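Local coordinates for putative uncharacterized protein (Emericella nidulans, PDB 3PGB), which probably oxidises primary amines as a copper amine oxidase, using a bound copper ion and a topaquinone cofactor formed from one of its own tyrosines, at residues P63-L71 / L109-Y120; Y411-Y419 / V766-G775. All blocks are in the same frame, centred on the assembly; numbering follows the deposited sequence. Where two conformers were deposited one is given.

How the contacts relate
Contact 1 closes early in the chain, where the loop between strand 58-59 and helix 73-84 packs on the end of strand 102-110 and the start of helix 114-122. Contact 2 follows in series, joining a loop between strands 400-402 and 426-434 to the turn around helix 767-770, near the C-terminus. Their centres lie about 32 Å apart and the nearest atoms about 10 Å, so they do not touch. Both involve the beta-rich enzyme domain: contact 1 sets the N-terminal part of the chain against strands 352-359, 363-371 and 374-389, whereas contact 2 includes one of the domain's loops, ties the C-terminal tail to strand 437-451 and reaches the second subunit of the dimer.

Contact 1: residues P63-L71 / L109-Y120; sequences PKENVWYGL and LHRPNKSEAIPY
Tyr120 OH takes a nearly straight bond from the backbone of Glu65, N to OH 2.8 Å with an N-H...O angle of 165°, and the N lies in the plane of the ring at its edge. Lys64 runs past the same ring in the opposite direction: bent at chi2 (-71°), its chain lays CD over one face, 4.1 Å from the ring centroid, in a CH-pi contact. Its ammonium then makes a weak bond to the Tyr120 carbonyl, NZ to O 3.3 Å. Val67 CG1 approaches the tyrosine obliquely, 3.7 Å from CE2, while its CG2 rests on Pro112 CG. These contacts fit the loop 63-71 along strand 102-110 and helix 114-122 of the N-terminal region, and Trp68 stacks on Phe367 of the enzyme domain. The indole NE1 bonds to Tyr378 OH and weakly to a water that also donates to Pro112 O. Within the loop, Asn66 OD1 accepts from Trp68 N in its carbonyl plane (an Asx turn) and from Tyr69 N above that plane, which makes it an Asx motif. Farther along, Leu109 CB packs on Gly70 CA at 3.7 Å, and one water accepts from both Leu71 N and Leu109 N.

Contact 2: residues Y411-Y419 / V766-G775; sequences YAFELLKGY and VENELWSYQG
Glu414 and Tyr773 lock a loop of the copper amine oxidase enzyme domain onto the turn after the short helix 767-770, a type I beta turn from Leu770 to Tyr773 beside the dimer interface. Among the hydrogen bonds, Tyr773 OH donates to Glu414 O (2.8 Å), tilted 32° from the carbonyl plane. The glutamate's own OE1 is gripped by Gly775 N at 3.1 Å, nearly along the C-O axis, and weakly by Gln774 N. Stacking comes from the same pair: with CG anti to the backbone N (chi1 176°) and the chain extended, Glu414 lies over one face of the tyrosine ring, its carboxylate 21° from the ring plane and OE1 3.6 Å above the centre. The Tyr773 ring also meets Tyr741 of the second subunit edge-to-face. Charge links are long: Lys417 NZ lies 3.7 Å from Glu414 OE2 and 3.9 Å from Glu769 OE1, while Asp443 is its stronger partner, so the lysine probably offsets several carboxylates. The apolar contacts gather Leu416 CD2 across the ring's CE2 at 3.8 Å and Val766 CG1 against Gly418 CA. Leu770 CD1 ends beside the Lys417 carbonyl, 3.6 Å from its O.

Contact 1: residues P63-L71 / L109-Y120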
loop_
_atom_site.group_PDB
_atom_site.type_symbol
_atom_site.label_atom_id
_atom_site.label_comp_id
_atom_site.label_asym_id
_atom_site.label_seq_id
_atom_site.Cartn_x
_atom_site.Cartn_y
_atom_site.Cartn_z
ATOM N N PRO A 63 -7.979 8.412 -32.535
ATOM C CA PRO A 63 -8.975 7.963 -33.523
ATOM C C PRO A 63 -10.251 8.808 -33.559
ATOM O O PRO A 63 -10.929 8.849 -34.585
ATOM C CB PRO A 63 -9.292 6.525 -33.083
ATOM C CG PRO A 63 -8.879 6.451 -31.675
ATOM C CD PRO A 63 -7.722 7.382 -31.514
ATOM N N LYS A 64 -10.568 9.472 -32.453
ATOM C CA LYS A 64 -11.755 10.315 -32.359
ATOM C C LYS A 64 -11.400 11.658 -31.732
ATOM O O LYS A 64 -10.350 11.788 -31.103
ATOM C CB LYS A 64 -12.800 9.615 -31.495
ATOM C CG LYS A 64 -13.239 8.265 -32.021
ATOM C CD LYS A 64 -14.103 8.403 -33.279
ATOM C CE LYS A 64 -14.487 7.035 -33.836
ATOM N NZ LYS A 64 -15.288 7.136 -35.085
ATOM N N GLU A 65 -12.264 12.657 -31.916
ATOM C CA GLU A 65 -12.072 13.924 -31.220
ATOM C C GLU A 65 -12.255 13.704 -29.720
ATOM O O GLU A 65 -12.912 12.753 -29.292
ATOM C CB GLU A 65 -13.027 15.002 -31.742
ATOM C CG GLU A 65 -12.614 15.584 -33.094
ATOM C CD GLU A 65 -11.333 16.407 -33.024
ATOM O OE1 GLU A 65 -10.914 16.778 -31.901
ATOM O OE2 GLU A 65 -10.750 16.690 -34.094
ATOM N N ASN A 66 -11.636 14.568 -28.922
ATOM C CA ASN A 66 -11.777 14.491 -27.471
ATOM C C ASN A 66 -12.996 15.324 -27.081
ATOM O O ASN A 66 -12.923 16.544 -26.941
ATOM C CB ASN A 66 -10.503 14.972 -26.771
ATOM C CG ASN A 66 -10.562 14.821 -25.255
ATOM O OD1 ASN A 66 -11.629 14.857 -24.648
ATOM N ND2 ASN A 66 -9.401 14.673 -24.638
ATOM N N VAL A 67 -14.119 14.639 -26.909
ATOM C CA VAL A 67 -15.400 15.286 -26.687
ATOM C C VAL A 67 -15.619 15.734 -25.230
ATOM O O VAL A 67 -16.665 16.317 -24.923
ATOM C CB VAL A 67 -16.562 14.356 -27.121
ATOM C CG1 VAL A 67 -16.395 13.934 -28.568
ATOM C CG2 VAL A 67 -16.652 13.134 -26.212
ATOM N N TRP A 68 -14.645 15.475 -24.351
ATOM C CA TRP A 68 -14.767 15.772 -22.920
ATOM C C TRP A 68 -13.812 16.842 -22.370
ATOM O O TRP A 68 -14.117 17.464 -21.351
ATOM C CB TRP A 68 -14.523 14.511 -22.092
ATOM C CG TRP A 68 -15.270 13.293 -22.518
ATOM C CD1 TRP A 68 -16.534 12.937 -22.154
ATOM C CD2 TRP A 68 -14.778 12.241 -23.350
ATOM N NE1 TRP A 68 -16.865 11.736 -22.725
ATOM C CE2 TRP A 68 -15.803 11.286 -23.462
ATOM C CE3 TRP A 68 -13.569 12.018 -24.018
ATOM C CZ2 TRP A 68 -15.658 10.122 -24.213
ATOM C CZ3 TRP A 68 -13.423 10.866 -24.764
ATOM C CH2 TRP A 68 -14.462 9.930 -24.856
ATOM N N TYR A 69 -12.660 17.043 -23.006
ATOM C CA TYR A 69 -11.559 17.784 -22.368
ATOM C C TYR A 69 -11.946 19.164 -21.845
ATOM O O TYR A 69 -11.699 19.484 -20.686
ATOM C CB TYR A 69 -10.345 17.912 -23.302
ATOM C CG TYR A 69 -9.199 18.677 -22.673
ATOM C CD1 TYR A 69 -8.358 18.070 -21.751
ATOM C CD2 TYR A 69 -8.972 20.012 -22.983
ATOM C CE1 TYR A 69 -7.315 18.759 -21.163
ATOM C CE2 TYR A 69 -7.924 20.717 -22.394
ATOM C CZ TYR A 69 -7.102 20.083 -21.487
ATOM O OH TYR A 69 -6.063 20.764 -20.900
ATOM N N GLY A 70 -12.532 19.983 -22.708
ATOM C CA GLY A 70 -12.887 21.342 -22.340
ATOM C C GLY A 70 -13.069 22.251 -23.534
ATOM O O GLY A 70 -12.923 21.826 -24.684
ATOM N N LEU A 71 -13.387 23.509 -23.250
ATOM C CA LEU A 71 -13.577 24.513 -24.295
ATOM C C LEU A 71 -12.230 24.970 -24.838
ATOM O O LEU A 71 -11.259 25.063 -24.097
ATOM C CB LEU A 71 -14.340 25.724 -23.743
ATOM C CG LEU A 71 -15.765 25.467 -23.245
ATOM C CD1 LEU A 71 -16.292 26.669 -22.464
ATOM C CD2 LEU A 71 -16.691 25.126 -24.398
ATOM N N LEU A 109 -16.930 23.540 -20.841
ATOM C CA LEU A 109 -17.594 22.605 -21.729
ATOM C C LEU A 109 -18.584 21.804 -20.917
ATOM O O LEU A 109 -18.241 21.254 -19.869
ATOM C CB LEU A 109 -16.592 21.647 -22.387
ATOM C CG LEU A 109 -17.193 20.585 -23.321
ATOM C CD1 LEU A 109 -17.744 21.229 -24.583
ATOM C CD2 LEU A 109 -16.169 19.504 -23.673
ATOM N N HIS A 110 -19.819 21.746 -21.393
ATOM C CA HIS A 110 -20.762 20.791 -20.855
ATOM C C HIS A 110 -20.363 19.452 -21.440
ATOM O O HIS A 110 -20.323 19.307 -22.656
ATOM C CB HIS A 110 -22.190 21.141 -21.253
ATOM C CG HIS A 110 -23.193 20.114 -20.838
ATOM N ND1 HIS A 110 -23.667 20.015 -19.548
ATOM C CD2 HIS A 110 -23.808 19.136 -21.541
ATOM C CE1 HIS A 110 -24.535 19.025 -19.476
ATOM N NE2 HIS A 110 -24.640 18.475 -20.671
ATOM N N ARG A 111 -20.046 18.484 -20.586
ATOM C CA ARG A 111 -19.661 17.157 -21.070
ATOM C C ARG A 111 -20.858 16.449 -21.674
ATOM O O ARG A 111 -21.944 16.459 -21.094
ATOM C CB ARG A 111 -19.055 16.310 -19.955
ATOM C CG ARG A 111 -17.588 16.580 -19.751
ATOM C CD ARG A 111 -17.085 15.986 -18.454
ATOM N NE ARG A 111 -15.762 16.507 -18.111
ATOM C CZ ARG A 111 -15.149 16.314 -16.947
ATOM N NH1 ARG A 111 -15.725 15.598 -15.989
ATOM N NH2 ARG A 111 -13.949 16.844 -16.739
ATOM N N PRO A 112 -20.667 15.839 -22.850
ATOM C CA PRO A 112 -21.789 15.193 -23.510
ATOM C C PRO A 112 -22.234 13.940 -22.768
ATOM O O PRO A 112 -21.441 13.313 -22.066
ATOM C CB PRO A 112 -21.236 14.842 -24.896
ATOM C CG PRO A 112 -19.788 14.741 -24.713
ATOM C CD PRO A 112 -19.425 15.714 -23.630
ATOM N N ASN A 113 -23.508 13.605 -22.922
ATOM C CA ASN A 113 -24.068 12.406 -22.334
ATOM C C ASN A 113 -23.366 11.167 -22.886
ATOM O O ASN A 113 -22.931 11.151 -24.041
ATOM C CB ASN A 113 -25.575 12.340 -22.622
ATOM C CG ASN A 113 -26.360 13.436 -21.910
ATOM O OD1 ASN A 113 -25.931 13.951 -20.875
ATOM N ND2 ASN A 113 -27.517 13.793 -22.462
ATOM N N LYS A 114 -23.251 10.135 -22.056
ATOM C CA LYS A 114 -22.630 8.875 -22.476
ATOM C C LYS A 114 -23.360 8.276 -23.681
ATOM O O LYS A 114 -22.735 7.688 -24.565
ATOM C CB LYS A 114 -22.617 7.881 -21.315
ATOM C CG LYS A 114 -21.859 6.588 -21.572
ATOM C CD LYS A 114 -21.956 5.656 -20.371
ATOM C CE LYS A 114 -21.360 4.293 -20.666
ATOM N NZ LYS A 114 -21.132 3.517 -19.413
ATOM N N SER A 115 -24.682 8.437 -23.712
ATOM C CA SER A 115 -25.499 7.932 -24.813
ATOM C C SER A 115 -25.182 8.631 -26.148
ATOM O O SER A 115 -25.415 8.055 -27.209
ATOM C CB SER A 115 -26.993 8.048 -24.470
ATOM O OG SER A 115 -27.340 9.379 -24.105
ATOM N N GLU A 116 -24.661 9.859 -26.084
ATOM C CA GLU A 116 -24.131 10.570 -27.266
ATOM C C GLU A 116 -22.702 10.146 -27.595
ATOM O O GLU A 116 -22.343 10.002 -28.765
ATOM C CB GLU A 116 -24.096 12.085 -27.039
ATOM C CG GLU A 116 -25.416 12.813 -27.112
ATOM C CD GLU A 116 -25.224 14.306 -26.894
ATOM O OE1 GLU A 116 -25.074 15.035 -27.902
ATOM O OE2 GLU A 116 -25.178 14.743 -25.716
ATOM N N ALA A 117 -21.879 9.990 -26.557
ATOM C CA ALA A 117 -20.453 9.718 -26.731
ATOM C C ALA A 117 -20.177 8.313 -27.273
ATOM O O ALA A 117 -19.371 8.152 -28.185
ATOM C CB ALA A 117 -19.725 9.930 -25.422
ATOM N N ILE A 118 -20.862 7.310 -26.730
ATOM C CA ILE A 118 -20.586 5.909 -27.071
ATOM C C ILE A 118 -20.791 5.593 -28.562
ATOM O O ILE A 118 -19.936 4.946 -29.171
ATOM C CB ILE A 118 -21.406 4.923 -26.188
ATOM C CG1 ILE A 118 -20.939 4.988 -24.729
ATOM C CG2 ILE A 118 -21.288 3.493 -26.715
ATOM C CD1 ILE A 118 -19.638 4.258 -24.453
ATOM N N PRO A 119 -21.913 6.046 -29.159
ATOM C CA PRO A 119 -22.096 5.847 -30.608
ATOM C C PRO A 119 -21.084 6.595 -31.487
ATOM O O PRO A 119 -20.780 6.132 -32.590
ATOM C CB PRO A 119 -23.517 6.373 -30.862
ATOM C CG PRO A 119 -24.198 6.294 -29.531
ATOM C CD PRO A 119 -23.131 6.588 -28.528
ATOM N N TYR A 120 -20.578 7.737 -31.011
ATOM C CA TYR A 120 -19.503 8.445 -31.713
ATOM C C TYR A 120 -18.179 7.680 -31.643
ATOM O O TYR A 120 -17.473 7.578 -32.641
ATOM C CB TYR A 120 -19.309 9.862 -31.161
ATOM C CG TYR A 120 -18.074 10.550 -31.708
ATOM C CD1 TYR A 120 -17.933 10.784 -33.071
ATOM C CD2 TYR A 120 -17.044 10.951 -30.869
ATOM C CE1 TYR A 120 -16.802 11.406 -33.585
ATOM C CE2 TYR A 120 -15.905 11.575 -31.376
ATOM C CZ TYR A 120 -15.793 11.798 -32.736
ATOM O OH TYR A 120 -14.674 12.417 -33.247
HETATM O O HOH W 1 -19.617 11.662 -20.827
HETATM O O HOH W 2 -13.996 24.059 -20.214
#

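Contact 2: residues Y411-Y419 / V766-G775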
loop_
_atom_site.group_PDB
_atom_site.type_symbol
_atom_site.label_atom_id
_atom_site.label_comp_id
_atom_site.label_asym_id
_atom_site.label_seq_id
_atom_site.Cartn_x
_atom_site.Cartn_y
_atom_site.Cartn_z
ATOM N N TYR A 411 -6.270 25.340 -8.627
ATOM C CA TYR A 411 -5.074 25.198 -7.807
ATOM C C TYR A 411 -4.228 24.000 -8.228
ATOM O O TYR A 411 -3.456 23.476 -7.435
ATOM C CB TYR A 411 -5.470 25.103 -6.334
ATOM C CG TYR A 411 -6.417 26.203 -5.926
ATOM C CD1 TYR A 411 -5.959 27.501 -5.724
ATOM C CD2 TYR A 411 -7.772 25.957 -5.769
ATOM C CE1 TYR A 411 -6.825 28.521 -5.366
ATOM C CE2 TYR A 411 -8.651 26.967 -5.410
ATOM C CZ TYR A 411 -8.167 28.247 -5.209
ATOM O OH TYR A 411 -9.024 29.255 -4.848
ATOM N N ALA A 412 -4.372 23.582 -9.482
ATOM C CA ALA A 412 -3.504 22.559 -10.060
ATOM C C ALA A 412 -2.249 23.235 -10.632
ATOM O O ALA A 412 -2.032 23.239 -11.842
ATOM C CB ALA A 412 -4.245 21.778 -11.137
ATOM N N PHE A 413 -1.428 23.795 -9.745
ATOM C CA PHE A 413 -0.290 24.625 -10.134
ATOM C C PHE A 413 0.798 23.845 -10.874
ATOM O O PHE A 413 0.796 22.620 -10.899
ATOM C CB PHE A 413 0.337 25.279 -8.902
ATOM C CG PHE A 413 -0.582 26.214 -8.169
ATOM C CD1 PHE A 413 -1.199 27.268 -8.830
ATOM C CD2 PHE A 413 -0.813 26.053 -6.806
ATOM C CE1 PHE A 413 -2.040 28.142 -8.146
ATOM C CE2 PHE A 413 -1.651 26.923 -6.115
ATOM C CZ PHE A 413 -2.263 27.965 -6.781
ATOM N N GLU A 414 1.732 24.576 -11.476
ATOM C CA GLU A 414 2.865 23.963 -12.169
ATOM C C GLU A 414 3.670 23.111 -11.184
ATOM O O GLU A 414 3.869 23.503 -10.038
ATOM C CB GLU A 414 3.746 25.049 -12.804
ATOM C CG GLU A 414 5.024 24.547 -13.494
ATOM C CD GLU A 414 5.741 25.638 -14.286
ATOM O OE1 GLU A 414 5.455 26.838 -14.066
ATOM O OE2 GLU A 414 6.604 25.295 -15.121
ATOM N N LEU A 415 4.110 21.944 -11.642
ATOM C CA LEU A 415 4.879 21.012 -10.817
ATOM C C LEU A 415 6.359 21.388 -10.812
ATOM O O LEU A 415 6.861 21.961 -11.781
ATOM C CB LEU A 415 4.711 19.589 -11.353
ATOM C CG LEU A 415 3.269 19.086 -11.434
ATOM C CD1 LEU A 415 3.218 17.682 -12.012
ATOM C CD2 LEU A 415 2.614 19.118 -10.059
ATOM N N LEU A 416 7.056 21.079 -9.723
ATOM C CA LEU A 416 8.507 21.231 -9.700
ATOM C C LEU A 416 9.108 20.012 -10.376
ATOM O O LEU A 416 8.978 18.889 -9.885
ATOM C CB LEU A 416 9.040 21.368 -8.274
ATOM C CG LEU A 416 8.616 22.617 -7.492
ATOM C CD1 LEU A 416 9.434 22.730 -6.217
ATOM C CD2 LEU A 416 8.767 23.894 -8.319
ATOM N N LYS A 417 9.759 20.239 -11.513
ATOM C CA LYS A 417 10.316 19.151 -12.311
ATOM C C LYS A 417 11.465 18.493 -11.570
ATOM O O LYS A 417 12.267 19.170 -10.947
ATOM C CB LYS A 417 10.781 19.667 -13.669
ATOM C CG LYS A 417 9.637 20.114 -14.547
ATOM C CD LYS A 417 10.086 20.989 -15.697
ATOM C CE LYS A 417 8.911 21.312 -16.601
ATOM N NZ LYS A 417 8.772 22.771 -16.821
ATOM N N GLY A 418 11.509 17.165 -11.619
ATOM C CA GLY A 418 12.513 16.393 -10.893
ATOM C C GLY A 418 12.147 16.097 -9.447
ATOM O O GLY A 418 12.790 15.261 -8.812
ATOM N N TYR A 419 11.120 16.769 -8.918
ATOM C CA TYR A 419 10.707 16.586 -7.531
ATOM C C TYR A 419 9.295 16.016 -7.441
ATOM O O TYR A 419 9.095 14.941 -6.886
ATOM C CB TYR A 419 10.841 17.904 -6.756
ATOM C CG TYR A 419 12.286 18.247 -6.448
ATOM C CD1 TYR A 419 13.139 18.696 -7.449
ATOM C CD2 TYR A 419 12.810 18.092 -5.165
ATOM C CE1 TYR A 419 14.468 18.995 -7.182
ATOM C CE2 TYR A 419 14.142 18.395 -4.889
ATOM C CZ TYR A 419 14.962 18.845 -5.906
ATOM O OH TYR A 419 16.282 19.146 -5.663
ATOM N N VAL A 766 18.831 19.111 -11.499
ATOM C CA VAL A 766 17.474 19.422 -11.951
ATOM C C VAL A 766 17.067 20.830 -11.515
ATOM O O VAL A 766 16.215 21.453 -12.146
ATOM C CB VAL A 766 16.393 18.409 -11.458
ATOM C CG1 VAL A 766 15.313 18.240 -12.539
ATOM C CG2 VAL A 766 16.992 17.052 -11.108
ATOM N N GLU A 767 17.687 21.326 -10.447
ATOM C CA GLU A 767 17.405 22.666 -9.928
ATOM C C GLU A 767 17.566 23.780 -10.968
ATOM O O GLU A 767 16.888 24.801 -10.882
ATOM C CB GLU A 767 18.297 22.960 -8.718
ATOM N N ASN A 768 18.464 23.593 -11.934
ATOM C CA ASN A 768 18.601 24.528 -13.060
ATOM C C ASN A 768 17.262 24.847 -13.731
ATOM O O ASN A 768 16.943 26.018 -13.950
ATOM C CB ASN A 768 19.559 23.972 -14.121
ATOM C CG ASN A 768 21.013 24.014 -13.688
ATOM O OD1 ASN A 768 21.372 24.685 -12.720
ATOM N ND2 ASN A 768 21.861 23.296 -14.416
ATOM N N GLU A 769 16.489 23.804 -14.048
ATOM C CA GLU A 769 15.172 23.960 -14.691
ATOM C C GLU A 769 14.171 24.703 -13.822
ATOM O O GLU A 769 13.242 25.316 -14.340
ATOM C CB GLU A 769 14.572 22.601 -15.096
ATOM C CG GLU A 769 14.696 22.276 -16.581
ATOM C CD GLU A 769 13.838 23.189 -17.459
ATOM O OE1 GLU A 769 12.595 23.027 -17.467
ATOM O OE2 GLU A 769 14.411 24.064 -18.149
ATOM N N LEU A 770 14.352 24.648 -12.507
ATOM C CA LEU A 770 13.469 25.360 -11.588
ATOM C C LEU A 770 13.447 26.867 -11.847
ATOM O O LEU A 770 12.422 27.508 -11.627
ATOM C CB LEU A 770 13.846 25.079 -10.128
ATOM C CG LEU A 770 13.274 23.802 -9.501
ATOM C CD1 LEU A 770 13.400 22.570 -10.408
ATOM C CD2 LEU A 770 13.951 23.564 -8.159
ATOM N N TRP A 771 14.559 27.430 -12.318
ATOM C CA TRP A 771 14.619 28.866 -12.631
ATOM C C TRP A 771 13.640 29.272 -13.729
ATOM O O TRP A 771 13.244 30.434 -13.801
ATOM C CB TRP A 771 16.040 29.296 -13.014
ATOM C CG TRP A 771 16.949 29.446 -11.840
ATOM C CD1 TRP A 771 17.853 28.534 -11.382
ATOM C CD2 TRP A 771 17.034 30.574 -10.963
ATOM N NE1 TRP A 771 18.499 29.025 -10.271
ATOM C CE2 TRP A 771 18.012 30.275 -9.993
ATOM C CE3 TRP A 771 16.379 31.809 -10.905
ATOM C CZ2 TRP A 771 18.353 31.168 -8.974
ATOM C CZ3 TRP A 771 16.715 32.696 -9.892
ATOM C CH2 TRP A 771 17.696 32.370 -8.939
ATOM N N SER A 772 13.248 28.318 -14.572
ATOM C CA SER A 772 12.262 28.575 -15.622
ATOM C C SER A 772 10.822 28.322 -15.154
ATOM O O SER A 772 9.917 28.185 -15.975
ATOM C CB SER A 772 12.576 27.732 -16.864
ATOM O OG SER A 772 12.426 26.350 -16.600
ATOM N N TYR A 773 10.614 28.260 -13.840
ATOM C CA TYR A 773 9.267 28.214 -13.278
ATOM C C TYR A 773 8.615 29.571 -13.516
ATOM O O TYR A 773 9.173 30.606 -13.136
ATOM C CB TYR A 773 9.311 27.896 -11.774
ATOM C CG TYR A 773 7.979 27.471 -11.184
ATOM C CD1 TYR A 773 7.093 28.404 -10.654
ATOM C CD2 TYR A 773 7.613 26.125 -11.146
ATOM C CE1 TYR A 773 5.876 28.009 -10.109
ATOM C CE2 TYR A 773 6.401 25.725 -10.604
ATOM C CZ TYR A 773 5.540 26.667 -10.091
ATOM O OH TYR A 773 4.338 26.261 -9.561
ATOM N N GLN A 774 7.451 29.565 -14.163
ATOM C CA GLN A 774 6.725 30.807 -14.464
ATOM C C GLN A 774 5.388 30.901 -13.735
ATOM O O GLN A 774 4.971 31.988 -13.321
ATOM C CB GLN A 774 6.531 30.978 -15.978
ATOM C CG GLN A 774 5.760 29.867 -16.678
ATOM C CD GLN A 774 5.892 29.945 -18.189
ATOM O OE1 GLN A 774 6.209 28.954 -18.845
ATOM N NE2 GLN A 774 5.666 31.131 -18.745
ATOM N N GLY A 775 4.721 29.766 -13.580
ATOM C CA GLY A 775 3.457 29.718 -12.860
ATOM C C GLY A 775 2.266 29.892 -13.783
ATOM O O GLY A 775 2.177 29.239 -14.827
HETATM O O HOH W 3 8.016 26.669 -16.999
#